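PDB 3ZED: RNA-directed RNA polymerase from Infectious pancreatic necrosis virus, which copies the viral RNA genome by RNA-directed synthesis from ribonucleoside triphosphates, and is probably found both free and covalently attached to the genomic RNA. Local coordinates for residues 654-659 against 664-669; 157-162 against 592-597; 561-566 against 617-622; 568-573 against 675-680. All blocks are in the same frame, centred on the assembly; numbering follows the deposited sequence.

Interaction 1: 654-659 against 664-669; sequences DDWNNM and GDLEGI
Trp656 and Asn657 reach from the segment that follows helix 650-654 and bind two carbonyls of the 664-669 loop, those of the first and last residues of the type I turn Leu666-Ile669. The indole NE1 of Trp656 donates to Ile669 O at 2.9 Å. The acceptor lies close to the ring plane, but the N-H points at it with a marked bend (135°), and the donor stands above the carbonyl plane. The amide of Asn657 takes the carbonyl at the start of the turn: ND2 meets Leu666 O at 3.0 Å, again from above the carbonyl plane, along a straighter N-H (159°).

Apolar atoms add to the grip on the indole. Leu666 CB approaches Trp656 CZ2 at the edge, in the ring plane, at 3.6 Å, while Ile669 CD1 lies above the rim, 3.7 Å from Trp656 CZ2. Over one face of the indole, near its rim, sits ND2 of the following Asn657. The first two torsions of Trp656 (chi1 69°, chi2 -88°) together bring that edge to the loop.

A water lies 2.6 Å from both Asp654 O and Ile669 O, with more acceptors around it than it has protons to give; Ile669 O is thus beside this water as well as bound by the indole. Leu666 also centres an inverse gamma turn. Asn657 ND2 has a further partner in Gly663 O, and Asp654 OD1 binds Thr670 OG1. In the thumb region the folded-back loop packs against two helices: Trp656 touches Val611 of helix 604-621, and Leu666 and Ile669 lie on Ile683 of helix 677-683.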
loop_
_atom_site.group_PDB
_atom_site.type_symbol
_atom_site.label_atom_id
_atom_site.label_comp_id
_atom_site.label_asym_id
_atom_site.label_seq_id
_atom_site.Cartn_x
_atom_site.Cartn_y
_atom_site.Cartn_z
ATOM N N ASP B 654 -25.780 7.722 5.681
ATOM C CA ASP B 654 -24.945 8.139 6.812
ATOM C C ASP B 654 -23.628 7.372 6.753
ATOM O O ASP B 654 -22.553 7.962 6.918
ATOM C CB ASP B 654 -25.642 7.912 8.181
ATOM C CG ASP B 654 -26.860 8.771 8.506
ATOM O OD1 ASP B 654 -26.841 9.979 8.190
ATOM O OD2 ASP B 654 -27.793 8.253 9.166
ATOM N N ASP B 655 -23.706 6.056 6.484
ATOM C CA ASP B 655 -22.502 5.217 6.366
ATOM C C ASP B 655 -22.154 4.987 4.874
ATOM O O ASP B 655 -21.935 3.855 4.460
ATOM C CB ASP B 655 -22.691 3.889 7.126
ATOM C CG ASP B 655 -23.171 4.047 8.562
ATOM O OD1 ASP B 655 -22.616 4.908 9.287
ATOM O OD2 ASP B 655 -24.103 3.314 8.959
ATOM N N TRP B 656 -22.108 6.083 4.081
ATOM C CA TRP B 656 -21.848 6.089 2.627
ATOM C C TRP B 656 -20.420 5.688 2.225
ATOM O O TRP B 656 -20.197 5.307 1.078
ATOM C CB TRP B 656 -22.137 7.484 2.047
ATOM C CG TRP B 656 -21.157 8.543 2.474
ATOM C CD1 TRP B 656 -21.231 9.328 3.587
ATOM C CD2 TRP B 656 -19.969 8.948 1.774
ATOM N NE1 TRP B 656 -20.177 10.207 3.619
ATOM C CE2 TRP B 656 -19.366 9.974 2.536
ATOM C CE3 TRP B 656 -19.340 8.526 0.583
ATOM C CZ2 TRP B 656 -18.157 10.566 2.163
ATOM C CZ3 TRP B 656 -18.151 9.130 0.204
ATOM C CH2 TRP B 656 -17.567 10.128 0.989
ATOM N N ASN B 657 -19.463 5.815 3.149
ATOM C CA ASN B 657 -18.032 5.600 2.939
ATOM C C ASN B 657 -17.700 4.236 2.335
ATOM O O ASN B 657 -16.914 4.176 1.391
ATOM C CB ASN B 657 -17.265 5.822 4.248
ATOM C CG ASN B 657 -17.518 7.208 4.804
ATOM O OD1 ASN B 657 -18.541 7.472 5.444
ATOM N ND2 ASN B 657 -16.681 8.155 4.438
ATOM N N ASN B 658 -18.312 3.165 2.847
ATOM C CA ASN B 658 -18.110 1.785 2.381
ATOM C C ASN B 658 -18.656 1.548 0.949
ATOM O O ASN B 658 -18.200 0.619 0.285
ATOM C CB ASN B 658 -18.717 0.770 3.359
ATOM C CG ASN B 658 -19.945 1.260 4.083
ATOM O OD1 ASN B 658 -19.872 1.756 5.217
ATOM N ND2 ASN B 658 -21.085 1.191 3.415
ATOM N N MET B 659 -19.601 2.383 0.486
ATOM C CA MET B 659 -20.209 2.330 -0.849
ATOM C C MET B 659 -19.440 3.146 -1.916
ATOM O O MET B 659 -19.791 3.089 -3.105
ATOM C CB MET B 659 -21.631 2.895 -0.791
ATOM C CG MET B 659 -22.585 2.096 0.022
ATOM S SD MET B 659 -24.262 2.627 -0.344
ATOM C CE MET B 659 -25.123 1.148 0.051
ATOM N N GLY B 664 -12.852 6.624 1.831
ATOM C CA GLY B 664 -11.660 6.627 2.666
ATOM C C GLY B 664 -11.114 7.986 3.059
ATOM O O GLY B 664 -10.048 8.051 3.673
ATOM N N ASP B 665 -11.814 9.072 2.757
ATOM C CA ASP B 665 -11.337 10.396 3.141
ATOM C C ASP B 665 -12.279 11.054 4.189
ATOM O O ASP B 665 -11.879 11.302 5.340
ATOM C CB ASP B 665 -11.180 11.290 1.891
ATOM C CG ASP B 665 -10.124 10.838 0.873
ATOM O OD1 ASP B 665 -8.895 11.008 1.161
ATOM O OD2 ASP B 665 -10.520 10.390 -0.248
ATOM N N LEU B 666 -13.541 11.290 3.779
ATOM C CA LEU B 666 -14.589 12.018 4.495
ATOM C C LEU B 666 -15.350 11.107 5.489
ATOM O O LEU B 666 -16.578 10.958 5.434
ATOM C CB LEU B 666 -15.546 12.633 3.442
ATOM C CG LEU B 666 -15.017 13.419 2.195
ATOM C CD1 LEU B 666 -13.904 14.396 2.526
ATOM C CD2 LEU B 666 -14.693 12.510 1.021
ATOM N N GLU B 667 -14.592 10.549 6.442
ATOM C CA GLU B 667 -15.024 9.549 7.433
ATOM C C GLU B 667 -16.208 9.969 8.330
ATOM O O GLU B 667 -17.025 9.117 8.675
ATOM C CB GLU B 667 -13.839 9.121 8.323
ATOM C CG GLU B 667 -12.546 8.804 7.577
ATOM C CD GLU B 667 -12.418 7.487 6.826
ATOM O OE1 GLU B 667 -13.454 6.855 6.513
ATOM O OE2 GLU B 667 -11.265 7.100 6.527
ATOM N N GLY B 668 -16.279 11.246 8.698
ATOM C CA GLY B 668 -17.309 11.775 9.581
ATOM C C GLY B 668 -18.382 12.636 8.951
ATOM O O GLY B 668 -19.019 13.428 9.647
ATOM N N ILE B 669 -18.615 12.492 7.637
ATOM C CA ILE B 669 -19.676 13.258 6.976
ATOM C C ILE B 669 -20.808 12.310 6.559
ATOM O O ILE B 669 -20.574 11.122 6.322
ATOM C CB ILE B 669 -19.187 14.138 5.797
ATOM C CG1 ILE B 669 -18.804 13.324 4.571
ATOM C CG2 ILE B 669 -18.057 15.074 6.213
ATOM C CD1 ILE B 669 -19.481 13.737 3.403
HETATM O O HOH W 1 -20.122 8.734 7.323
#

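Interaction 2: 157-162 against 592-597; sequences LQYGSG and GLENKA
Tyr159 and Glu594 make this contact between them, with nearly all of the modest buried surface belonging to these two residues. Their side chains extend head-on toward one another. Tyr159 OH donates to Glu594 OE2 at 2.7 Å, and the carboxylate receives it on its syn lone pair, the side facing OE1. The second oxygen stays close as well, with Glu594 OE1 3.2 Å from Tyr159 OH.

Glu594 OE2 also lies near the plane of the phenol, 3.3 Å from Tyr159 CE2, so the acceptor sits at the ring edge rather than over a face. Ring and carboxylate planes are 27° apart. Both side chains are stretched toward the meeting point: Tyr159 places CG opposite its backbone N (chi1 178°), and Glu594 runs extended beyond CG.

Tyr159 belongs to strand 157-160, whose backbone pairs with strand 299-310, and its side chain also touches Arg308 and Tyr589. Beside it, Gln158 NE2 donates to Tyr159 O at 2.8 Å in an almost straight bond (176°) and has a second partner in Gly121 O. Across the contact, Glu594 lies just ahead of helix 596-600, which Asn595 N-caps through Leu598 N.

A single short bond thus joins strand 157-160 of the palm region to a loop of the thumb region. The phenol-to-carboxylate bond is polar and directional, and it forms where Glu594 is exposed, consistent with an ionised Glu594 stabilised by the hydroxyl.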
loop_
_atom_site.group_PDB
_atom_site.type_symbol
_atom_site.label_atom_id
_atom_site.label_comp_id
_atom_site.label_asym_id
_atom_site.label_seq_id
_atom_site.Cartn_x
_atom_site.Cartn_y
_atom_site.Cartn_z
ATOM N N LEU B 157 -11.726 4.614 -22.487
ATOM C CA LEU B 157 -11.444 3.887 -21.256
ATOM C C LEU B 157 -12.443 2.743 -21.035
ATOM O O LEU B 157 -13.465 2.651 -21.705
ATOM C CB LEU B 157 -11.427 4.821 -20.005
ATOM C CG LEU B 157 -10.512 6.053 -20.017
ATOM C CD1 LEU B 157 -10.642 6.831 -18.736
ATOM C CD2 LEU B 157 -9.035 5.684 -20.272
ATOM N N GLN B 158 -12.124 1.869 -20.085
ATOM C CA GLN B 158 -12.979 0.787 -19.663
ATOM C C GLN B 158 -12.657 0.414 -18.226
ATOM O O GLN B 158 -11.521 0.049 -17.927
ATOM C CB GLN B 158 -12.842 -0.444 -20.586
ATOM C CG GLN B 158 -13.743 -1.621 -20.182
ATOM C CD GLN B 158 -15.205 -1.254 -20.219
ATOM O OE1 GLN B 158 -15.753 -0.954 -21.278
ATOM N NE2 GLN B 158 -15.854 -1.223 -19.058
ATOM N N TYR B 159 -13.653 0.504 -17.339
ATOM C CA TYR B 159 -13.459 0.009 -15.986
ATOM C C TYR B 159 -13.667 -1.498 -16.020
ATOM O O TYR B 159 -14.614 -1.982 -16.659
ATOM C CB TYR B 159 -14.368 0.686 -14.944
ATOM C CG TYR B 159 -14.152 0.109 -13.560
ATOM C CD1 TYR B 159 -13.046 0.471 -12.797
ATOM C CD2 TYR B 159 -14.989 -0.888 -13.061
ATOM C CE1 TYR B 159 -12.799 -0.111 -11.554
ATOM C CE2 TYR B 159 -14.738 -1.496 -11.829
ATOM C CZ TYR B 159 -13.651 -1.092 -11.071
ATOM O OH TYR B 159 -13.426 -1.647 -9.830
ATOM N N GLY B 160 -12.776 -2.224 -15.366
ATOM C CA GLY B 160 -12.851 -3.673 -15.333
ATOM C C GLY B 160 -11.583 -4.336 -14.855
ATOM O O GLY B 160 -10.628 -3.655 -14.482
ATOM N N SER B 161 -11.557 -5.680 -14.905
ATOM C CA SER B 161 -10.456 -6.503 -14.417
ATOM C C SER B 161 -9.574 -7.056 -15.573
ATOM O O SER B 161 -8.933 -8.103 -15.430
ATOM C CB SER B 161 -11.002 -7.626 -13.539
ATOM O OG SER B 161 -12.066 -8.317 -14.177
ATOM N N GLY B 162 -9.513 -6.314 -16.680
ATOM C CA GLY B 162 -8.669 -6.641 -17.833
ATOM C C GLY B 162 -8.815 -8.027 -18.434
ATOM O O GLY B 162 -9.931 -8.515 -18.627
ATOM N N GLY B 592 -19.077 0.388 -9.114
ATOM C CA GLY B 592 -20.347 0.044 -8.490
ATOM C C GLY B 592 -20.128 -0.468 -7.079
ATOM O O GLY B 592 -19.029 -0.335 -6.528
ATOM N N LEU B 593 -21.169 -1.076 -6.487
ATOM C CA LEU B 593 -21.043 -1.725 -5.177
ATOM C C LEU B 593 -20.271 -3.027 -5.366
ATOM O O LEU B 593 -20.807 -3.958 -5.974
ATOM C CB LEU B 593 -22.430 -2.014 -4.553
ATOM C CG LEU B 593 -23.154 -0.894 -3.837
ATOM C CD1 LEU B 593 -24.512 -1.360 -3.398
ATOM C CD2 LEU B 593 -22.372 -0.420 -2.621
ATOM N N GLU B 594 -19.005 -3.078 -4.920
ATOM C CA GLU B 594 -18.184 -4.289 -5.063
ATOM C C GLU B 594 -18.080 -5.004 -3.699
ATOM O O GLU B 594 -16.994 -5.222 -3.148
ATOM C CB GLU B 594 -16.817 -3.965 -5.676
ATOM C CG GLU B 594 -16.906 -3.634 -7.161
ATOM C CD GLU B 594 -15.675 -3.016 -7.800
ATOM O OE1 GLU B 594 -14.557 -3.208 -7.266
ATOM O OE2 GLU B 594 -15.830 -2.356 -8.854
ATOM N N ASN B 595 -19.264 -5.332 -3.157
ATOM C CA ASN B 595 -19.508 -6.017 -1.888
ATOM C C ASN B 595 -20.857 -6.709 -2.003
ATOM O O ASN B 595 -21.892 -6.038 -2.003
ATOM C CB ASN B 595 -19.476 -5.031 -0.704
ATOM C CG ASN B 595 -19.521 -5.714 0.641
ATOM O OD1 ASN B 595 -20.591 -5.881 1.238
ATOM N ND2 ASN B 595 -18.362 -6.162 1.128
ATOM N N LYS B 596 -20.836 -8.047 -2.168
ATOM C CA LYS B 596 -22.018 -8.894 -2.351
ATOM C C LYS B 596 -23.032 -8.737 -1.212
ATOM O O LYS B 596 -24.226 -8.596 -1.488
ATOM C CB LYS B 596 -21.607 -10.369 -2.491
ATOM N N ALA B 597 -22.547 -8.730 0.053
ATOM C CA ALA B 597 -23.357 -8.621 1.273
ATOM C C ALA B 597 -24.175 -7.328 1.315
ATOM O O ALA B 597 -25.393 -7.392 1.521
ATOM C CB ALA B 597 -22.470 -8.722 2.507
#

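Interaction 3: 561-566 against 617-622; sequences LGWSAI and RLVGGW
Strand 563-568 runs past the end of helix 604-621, with its backbone well apart from the helix: Trp563 CA and Val619 CA, the closest such pair, are 9.2 Å apart. The helix widens here into a pi-type turn, in which Arg617 O accepts both Trp622 N at 2.9 Å and Gly620 N at 3.2 Å. Gly620 has a positive phi (156°), with backbone angles that favour glycine. Gly562, just before the strand, has similarly glycine-demanding angles.

Large side chains span the distance. The Trp563 indole presents its six-membered ring edge-on to the helix, with CZ3 3.5 Å from Val619 O, which lies in the ring plane. The Val619 side chain is set roughly perpendicular to that of Trp563, and Val619 CG1 stands 4.2 Å from Trp563 CH2. Farther along the strand, Ile566 CG2 reaches Trp622 CH2 at 4.2 Å, the two side chains running antiparallel alongside each other. On its own segment, the Trp622 ring has Arg617 O at its edge, in plane.

All four touching residues are buried. Trp563 also meets Phe361 edge-to-face and packs on Met365 of helix 364-377, whereas Trp622 and Ile566 share Val577 of the neighbouring strand. Arg617 forms salt bridges with Glu614 and Glu628. The arrangement is a helix end packed by bulky side chains against the central strand of a three-stranded antiparallel sheet, both within the thumb region.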
loop_
_atom_site.group_PDB
_atom_site.type_symbol
_atom_site.label_atom_id
_atom_site.label_comp_id
_atom_site.label_asym_id
_atom_site.label_seq_id
_atom_site.Cartn_x
_atom_site.Cartn_y
_atom_site.Cartn_z
ATOM N N LEU B 561 -0.752 13.239 -4.411
ATOM C CA LEU B 561 -1.516 12.020 -4.111
ATOM C C LEU B 561 -2.913 12.087 -4.788
ATOM O O LEU B 561 -3.902 11.628 -4.226
ATOM C CB LEU B 561 -1.622 11.739 -2.583
ATOM C CG LEU B 561 -0.305 11.798 -1.776
ATOM C CD1 LEU B 561 -0.533 11.453 -0.326
ATOM C CD2 LEU B 561 0.748 10.878 -2.364
ATOM N N GLY B 562 -2.948 12.661 -6.001
ATOM C CA GLY B 562 -4.161 12.807 -6.803
ATOM C C GLY B 562 -4.968 14.069 -6.589
ATOM O O GLY B 562 -6.055 14.194 -7.147
ATOM N N TRP B 563 -4.460 15.017 -5.807
ATOM C CA TRP B 563 -5.196 16.254 -5.520
ATOM C C TRP B 563 -4.515 17.517 -6.056
ATOM O O TRP B 563 -3.294 17.654 -5.999
ATOM C CB TRP B 563 -5.389 16.430 -3.993
ATOM C CG TRP B 563 -6.039 15.262 -3.327
ATOM C CD1 TRP B 563 -5.411 14.233 -2.677
ATOM C CD2 TRP B 563 -7.439 14.948 -3.323
ATOM N NE1 TRP B 563 -6.337 13.312 -2.237
ATOM C CE2 TRP B 563 -7.591 13.714 -2.639
ATOM C CE3 TRP B 563 -8.590 15.602 -3.815
ATOM C CZ2 TRP B 563 -8.849 13.128 -2.423
ATOM C CZ3 TRP B 563 -9.831 15.025 -3.590
ATOM C CH2 TRP B 563 -9.952 13.795 -2.917
ATOM N N SER B 564 -5.341 18.447 -6.541
ATOM C CA SER B 564 -4.974 19.807 -6.955
ATOM C C SER B 564 -5.455 20.763 -5.876
ATOM O O SER B 564 -6.299 20.382 -5.044
ATOM C CB SER B 564 -5.604 20.177 -8.297
ATOM O OG SER B 564 -5.143 19.352 -9.344
ATOM N N ALA B 565 -4.939 21.995 -5.883
ATOM C CA ALA B 565 -5.316 23.012 -4.895
ATOM C C ALA B 565 -6.038 24.163 -5.592
ATOM O O ALA B 565 -5.601 24.640 -6.645
ATOM C CB ALA B 565 -4.079 23.519 -4.177
ATOM N N ILE B 566 -7.141 24.595 -5.007
ATOM C CA ILE B 566 -7.947 25.693 -5.517
ATOM C C ILE B 566 -8.045 26.686 -4.351
ATOM O O ILE B 566 -8.109 26.251 -3.207
ATOM C CB ILE B 566 -9.302 25.082 -6.022
ATOM C CG1 ILE B 566 -9.272 24.758 -7.538
ATOM C CG2 ILE B 566 -10.592 25.763 -5.563
ATOM C CD1 ILE B 566 -9.233 25.950 -8.523
ATOM N N ARG B 617 -19.317 15.071 -6.698
ATOM C CA ARG B 617 -19.450 16.501 -6.412
ATOM C C ARG B 617 -18.494 16.905 -5.279
ATOM O O ARG B 617 -17.734 17.852 -5.453
ATOM C CB ARG B 617 -20.896 16.851 -6.042
ATOM C CG ARG B 617 -21.891 16.696 -7.183
ATOM C CD ARG B 617 -23.329 16.793 -6.684
ATOM N NE ARG B 617 -23.657 18.169 -6.320
ATOM C CZ ARG B 617 -24.695 18.532 -5.576
ATOM N NH1 ARG B 617 -25.515 17.617 -5.074
ATOM N NH2 ARG B 617 -24.917 19.807 -5.318
ATOM N N LEU B 618 -18.490 16.148 -4.163
ATOM C CA LEU B 618 -17.672 16.387 -2.971
ATOM C C LEU B 618 -16.178 16.466 -3.231
ATOM O O LEU B 618 -15.499 17.331 -2.667
ATOM C CB LEU B 618 -17.878 15.261 -1.951
ATOM C CG LEU B 618 -19.025 15.330 -1.000
ATOM C CD1 LEU B 618 -19.205 13.995 -0.331
ATOM C CD2 LEU B 618 -18.775 16.355 0.053
ATOM N N VAL B 619 -15.654 15.519 -4.002
ATOM C CA VAL B 619 -14.219 15.421 -4.242
ATOM C C VAL B 619 -13.702 16.491 -5.199
ATOM O O VAL B 619 -12.493 16.667 -5.268
ATOM C CB VAL B 619 -13.788 14.000 -4.691
ATOM C CG1 VAL B 619 -14.021 13.014 -3.555
ATOM C CG2 VAL B 619 -14.496 13.568 -5.984
ATOM N N GLY B 620 -14.581 17.205 -5.887
ATOM C CA GLY B 620 -14.127 18.274 -6.773
ATOM C C GLY B 620 -15.024 18.678 -7.915
ATOM O O GLY B 620 -14.741 19.667 -8.599
ATOM N N GLY B 621 -16.080 17.907 -8.140
ATOM C CA GLY B 621 -17.038 18.176 -9.212
ATOM C C GLY B 621 -17.822 19.433 -8.926
ATOM O O GLY B 621 -18.243 20.130 -9.861
ATOM N N TRP B 622 -17.949 19.779 -7.612
ATOM C CA TRP B 622 -18.625 21.001 -7.191
ATOM C C TRP B 622 -18.037 22.214 -7.889
ATOM O O TRP B 622 -18.747 23.179 -8.074
ATOM C CB TRP B 622 -18.547 21.200 -5.653
ATOM C CG TRP B 622 -17.160 21.344 -5.092
ATOM C CD1 TRP B 622 -16.379 20.350 -4.593
ATOM C CD2 TRP B 622 -16.392 22.555 -4.972
ATOM N NE1 TRP B 622 -15.163 20.852 -4.197
ATOM C CE2 TRP B 622 -15.149 22.207 -4.400
ATOM C CE3 TRP B 622 -16.639 23.904 -5.279
ATOM C CZ2 TRP B 622 -14.153 23.160 -4.121
ATOM C CZ3 TRP B 622 -15.656 24.849 -4.999
ATOM C CH2 TRP B 622 -14.425 24.473 -4.443
#

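Interaction 4: 568-573 against 675-680; sequences SRQMEM and LTNQTL
The amides of Gln570 and Asn677 meet in plane, edge to edge, with their planes only 13° apart. Asn677 ND2 donates to Gln570 OE1 at 2.8 Å with an N-H angle of 158°, and it arrives in the carbonyl plane, on a lone pair. The acceptor in turn lies close to the plane of the Asn677 amide.

Each side chain reaches across to the other segment. Gln570 is fully extended, with CG opposite its backbone N (chi1 -174°) and the chain straight beyond, which carries its amide well out from the turn. The other end of the Asn677 amide is held too, because OD1 accepts from Leu541 N. That fixes the rotation of the group and directs ND2 to Gln570.

Side-chain-to-backbone bonds and a bulge shape both segments. Ser568 OG accepts Met571 N at 3.1 Å, an ST motif, and Glu572 and Met573 both face Ser568 in a G1 beta bulge. Thr676 is the N-cap of helix 677-683, and Thr676 N donates to Thr679 OG1 at 3.2 Å. The contact is thus a bulged hairpin connection between strands 563-568 and 573-578 joined to the first turn of a helix.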
loop_
_atom_site.group_PDB
_atom_site.type_symbol
_atom_site.label_atom_id
_atom_site.label_comp_id
_atom_site.label_asym_id
_atom_site.label_seq_id
_atom_site.Cartn_x
_atom_site.Cartn_y
_atom_site.Cartn_z
ATOM N N SER B 568 -9.968 29.347 -2.035
ATOM C CA SER B 568 -11.311 29.695 -1.550
ATOM C C SER B 568 -11.311 31.096 -0.932
ATOM O O SER B 568 -10.577 31.341 0.022
ATOM C CB SER B 568 -11.786 28.671 -0.513
ATOM O OG SER B 568 -12.908 29.134 0.226
ATOM N N ARG B 569 -12.136 32.010 -1.470
ATOM C CA ARG B 569 -12.273 33.374 -0.923
ATOM C C ARG B 569 -13.019 33.368 0.418
ATOM O O ARG B 569 -12.714 34.186 1.290
ATOM C CB ARG B 569 -13.020 34.303 -1.903
ATOM C CG ARG B 569 -12.147 34.781 -3.035
ATOM C CD ARG B 569 -12.842 35.812 -3.927
ATOM N NE ARG B 569 -12.072 35.959 -5.165
ATOM C CZ ARG B 569 -11.048 36.792 -5.322
ATOM N NH1 ARG B 569 -10.714 37.640 -4.349
ATOM N NH2 ARG B 569 -10.361 36.797 -6.460
ATOM N N GLN B 570 -14.026 32.484 0.565
ATOM C CA GLN B 570 -14.831 32.391 1.782
ATOM C C GLN B 570 -13.996 31.926 2.968
ATOM O O GLN B 570 -14.127 32.480 4.038
ATOM C CB GLN B 570 -16.023 31.421 1.587
ATOM C CG GLN B 570 -16.990 31.386 2.785
ATOM C CD GLN B 570 -18.166 30.465 2.597
ATOM O OE1 GLN B 570 -18.193 29.572 1.752
ATOM N NE2 GLN B 570 -19.168 30.652 3.393
ATOM N N MET B 571 -13.166 30.914 2.770
ATOM C CA MET B 571 -12.367 30.302 3.821
ATOM C C MET B 571 -10.968 30.887 3.918
ATOM O O MET B 571 -10.312 30.694 4.945
ATOM C CB MET B 571 -12.299 28.786 3.604
ATOM C CG MET B 571 -13.659 28.127 3.684
ATOM S SD MET B 571 -13.526 26.351 3.746
ATOM C CE MET B 571 -13.159 26.117 5.512
ATOM N N GLU B 572 -10.532 31.636 2.873
ATOM C CA GLU B 572 -9.227 32.313 2.771
ATOM C C GLU B 572 -8.097 31.294 2.892
ATOM O O GLU B 572 -7.131 31.470 3.640
ATOM C CB GLU B 572 -9.073 33.442 3.790
ATOM C CG GLU B 572 -9.844 34.699 3.427
ATOM C CD GLU B 572 -9.515 35.829 4.369
ATOM O OE1 GLU B 572 -8.509 36.524 4.108
ATOM O OE2 GLU B 572 -10.196 35.956 5.414
ATOM N N MET B 573 -8.242 30.218 2.129
ATOM C CA MET B 573 -7.285 29.138 2.109
ATOM C C MET B 573 -7.432 28.327 0.859
ATOM O O MET B 573 -8.431 28.438 0.133
ATOM C CB MET B 573 -7.432 28.234 3.360
ATOM C CG MET B 573 -8.790 27.570 3.507
ATOM S SD MET B 573 -9.034 26.958 5.207
ATOM C CE MET B 573 -8.550 25.297 4.967
ATOM N N LEU B 675 -25.959 17.750 -0.619
ATOM C CA LEU B 675 -24.743 18.560 -0.535
ATOM C C LEU B 675 -25.080 20.065 -0.673
ATOM O O LEU B 675 -25.841 20.451 -1.570
ATOM C CB LEU B 675 -23.800 18.120 -1.676
ATOM C CG LEU B 675 -22.355 18.591 -1.651
ATOM C CD1 LEU B 675 -21.499 17.640 -2.441
ATOM C CD2 LEU B 675 -22.199 19.990 -2.249
ATOM N N THR B 676 -24.521 20.892 0.210
ATOM C CA THR B 676 -24.676 22.357 0.186
ATOM C C THR B 676 -23.293 22.971 0.377
ATOM O O THR B 676 -22.322 22.236 0.610
ATOM C CB THR B 676 -25.658 22.863 1.269
ATOM O OG1 THR B 676 -25.151 22.543 2.564
ATOM C CG2 THR B 676 -27.095 22.366 1.085
ATOM N N ASN B 677 -23.201 24.309 0.347
ATOM C CA ASN B 677 -21.928 24.972 0.602
ATOM C C ASN B 677 -21.382 24.624 2.020
ATOM O O ASN B 677 -20.174 24.533 2.177
ATOM C CB ASN B 677 -22.050 26.489 0.433
ATOM C CG ASN B 677 -20.717 27.163 0.486
ATOM O OD1 ASN B 677 -19.864 26.942 -0.362
ATOM N ND2 ASN B 677 -20.466 27.881 1.555
ATOM N N GLN B 678 -22.263 24.420 3.035
ATOM C CA GLN B 678 -21.819 24.073 4.406
ATOM C C GLN B 678 -21.061 22.728 4.441
ATOM O O GLN B 678 -20.116 22.589 5.225
ATOM C CB GLN B 678 -22.986 24.057 5.408
ATOM C CG GLN B 678 -22.540 23.996 6.891
ATOM C CD GLN B 678 -21.653 25.154 7.302
ATOM O OE1 GLN B 678 -22.003 26.340 7.158
ATOM N NE2 GLN B 678 -20.467 24.840 7.812
ATOM N N THR B 679 -21.441 21.761 3.576
ATOM C CA THR B 679 -20.751 20.471 3.464
ATOM C C THR B 679 -19.288 20.692 3.042
ATOM O O THR B 679 -18.380 20.025 3.548
ATOM C CB THR B 679 -21.442 19.544 2.425
ATOM O OG1 THR B 679 -22.854 19.566 2.584
ATOM C CG2 THR B 679 -20.927 18.124 2.483
ATOM N N LEU B 680 -19.086 21.621 2.093
ATOM C CA LEU B 680 -17.769 21.943 1.547
ATOM C C LEU B 680 -16.932 22.702 2.562
ATOM O O LEU B 680 -15.724 22.460 2.636
ATOM C CB LEU B 680 -17.918 22.730 0.239
ATOM C CG LEU B 680 -18.583 21.957 -0.914
ATOM C CD1 LEU B 680 -18.720 22.825 -2.119
ATOM C CD2 LEU B 680 -17.830 20.665 -1.236
#

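In the fold
Interaction 3 is the buried core contact of the set, largely apolar and built on two tryptophans, whereas interactions 2 and 4 are small and partly exposed, each resting on one side-chain hydrogen bond. Interaction 1 mixes both chemistries, with carbonyls bound by indole and amide beside apolar packing. Helix 604-621 and its surroundings connect them: Leu618 packs on Ile669 of interaction 1 and on Leu675 and Thr679 of interaction 4, and Trp622 touches Leu680. Interactions 3 and 4 share the hairpin of strands 563-568 and 573-578. Met659 meets Leu593, linking interaction 1 to interaction 2, which alone joins the palm region to the thumb.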